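Local coordinates for Bd3460 (Bdellovibrio bacteriovorus, PDB 5CEC), which is an ankyrin-repeat immunity protein that binds the predatory endopeptidase Bd3459 and probably protects the predator from its own enzyme during cell invasion, at residues L192-K195 / K196-A200. Residues are numbered along the deposited sequence; the frame is centred on the assembly and turned at random.
Sequences LKNK and KGQTA
Asn194 and Gln198 join side chain to side chain and backbone to backbone across a tight loop. With chi1 at 69°, Asn194 CG is flanked by the residue's own N and C, which brings OD1 to the backbone N-H groups of Lys196 and Gln198. Asn194 OD1 accepts from Gln198 N at 2.9 Å, the donor lying well above the carbonyl plane. Lys196 N adds a weak bond to the same oxygen. The ND2 of Asn194 gives an almost straight bond (174°) to Gln198 OE1 at 3.0 Å. The two amide planes are 40° apart. A second ND2 bond, to Glu165 OE2, further fixes the rotation of this buried amide. Residues 194-197 form a type I beta turn, closed by Gly197 N to Asn194 O at 2.9 Å. The turn is the tip of a hairpin-like loop, the ankyrin finger, between helix 177-185 and helix 200-206. From the first residue of the turn, Asn194 N donates to Gln198 O at 2.9 Å. The extended Lys193 chain runs beside Thr199, with Lys193 CG 4.0 Å from Thr199 CG2, while Lys193 CD rests 3.7 Å from Gly197 O. Thr199 is the N-cap of helix 200-206. At the open end, one water bridges Leu192 O and Ala200 N.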
loop_
_atom_site.group_PDB
_atom_site.type_symbol
_atom_site.label_atom_id
_atom_site.label_comp_id
_atom_site.label_asym_id
_atom_site.label_seq_id
_atom_site.Cartn_x
_atom_site.Cartn_y
_atom_site.Cartn_z
ATOM N N LEU B 192 -13.886 -34.500 9.247
ATOM C CA LEU B 192 -12.577 -34.867 8.707
ATOM C C LEU B 192 -11.516 -34.796 9.788
ATOM O O LEU B 192 -11.573 -33.953 10.683
ATOM C CB LEU B 192 -12.190 -33.956 7.543
ATOM C CG LEU B 192 -13.150 -34.006 6.350
ATOM C CD1 LEU B 192 -12.779 -32.985 5.292
ATOM C CD2 LEU B 192 -13.127 -35.397 5.732
ATOM N N LYS B 193 -10.530 -35.662 9.669
ATOM C CA LYS B 193 -9.355 -35.607 10.513
ATOM C C LYS B 193 -8.120 -35.392 9.649
ATOM O O LYS B 193 -8.018 -35.937 8.548
ATOM C CB LYS B 193 -9.229 -36.920 11.270
ATOM C CG LYS B 193 -10.272 -37.083 12.363
ATOM C CD LYS B 193 -10.115 -38.384 13.114
ATOM C CE LYS B 193 -11.060 -38.398 14.303
ATOM N NZ LYS B 193 -10.948 -39.656 15.080
ATOM N N ASN B 194 -7.181 -34.591 10.151
ATOM C CA ASN B 194 -5.912 -34.385 9.486
ATOM C C ASN B 194 -4.985 -35.569 9.714
ATOM O O ASN B 194 -5.365 -36.572 10.333
ATOM C CB ASN B 194 -5.285 -33.033 9.894
ATOM C CG ASN B 194 -4.811 -33.001 11.331
ATOM O OD1 ASN B 194 -4.696 -34.031 11.987
ATOM N ND2 ASN B 194 -4.530 -31.802 11.821
ATOM N N LYS B 195 -3.766 -35.458 9.184
ATOM C CA LYS B 195 -2.822 -36.569 9.250
ATOM C C LYS B 195 -2.265 -36.834 10.670
ATOM O O LYS B 195 -1.687 -37.908 10.916
ATOM C CB LYS B 195 -1.714 -36.413 8.194
ATOM C CG LYS B 195 -2.210 -36.740 6.793
ATOM C CD LYS B 195 -1.245 -36.427 5.669
ATOM C CE LYS B 195 -1.874 -36.802 4.327
ATOM N NZ LYS B 195 -0.939 -36.513 3.181
ATOM N N LYS B 196 -2.477 -35.886 11.593
ATOM C CA LYS B 196 -2.212 -36.061 13.024
ATOM C C LYS B 196 -3.402 -36.658 13.782
ATOM O O LYS B 196 -3.312 -36.880 14.982
ATOM C CB LYS B 196 -1.808 -34.744 13.694
ATOM C CG LYS B 196 -0.481 -34.138 13.249
ATOM C CD LYS B 196 -0.301 -32.870 14.062
ATOM C CE LYS B 196 0.888 -32.041 13.650
ATOM N NZ LYS B 196 0.835 -30.758 14.413
ATOM N N GLY B 197 -4.508 -36.920 13.087
ATOM C CA GLY B 197 -5.724 -37.426 13.712
ATOM C C GLY B 197 -6.604 -36.386 14.379
ATOM O O GLY B 197 -7.499 -36.729 15.149
ATOM N N GLN B 198 -6.345 -35.117 14.098
ATOM C CA GLN B 198 -7.077 -34.012 14.697
ATOM C C GLN B 198 -8.260 -33.568 13.831
ATOM O O GLN B 198 -8.174 -33.519 12.608
ATOM C CB GLN B 198 -6.170 -32.785 14.865
ATOM C CG GLN B 198 -4.919 -32.974 15.707
ATOM C CD GLN B 198 -4.064 -31.710 15.657
ATOM O OE1 GLN B 198 -3.579 -31.323 14.598
ATOM N NE2 GLN B 198 -3.903 -31.049 16.800
ATOM N N THR B 199 -9.358 -33.216 14.481
ATOM C CA THR B 199 -10.469 -32.531 13.827
ATOM C C THR B 199 -10.230 -31.028 13.798
ATOM O O THR B 199 -9.307 -30.520 14.439
ATOM C CB THR B 199 -11.767 -32.783 14.586
ATOM O OG1 THR B 199 -11.624 -32.276 15.915
ATOM C CG2 THR B 199 -12.119 -34.286 14.634
ATOM N N ALA B 200 -11.091 -30.294 13.108
ATOM C CA ALA B 200 -11.042 -28.839 13.124
ATOM C C ALA B 200 -11.253 -28.294 14.537
ATOM O O ALA B 200 -10.594 -27.354 14.941
ATOM C CB ALA B 200 -12.049 -28.248 12.153
HETATM O O HOH W 1 -12.904 -31.655 11.322
#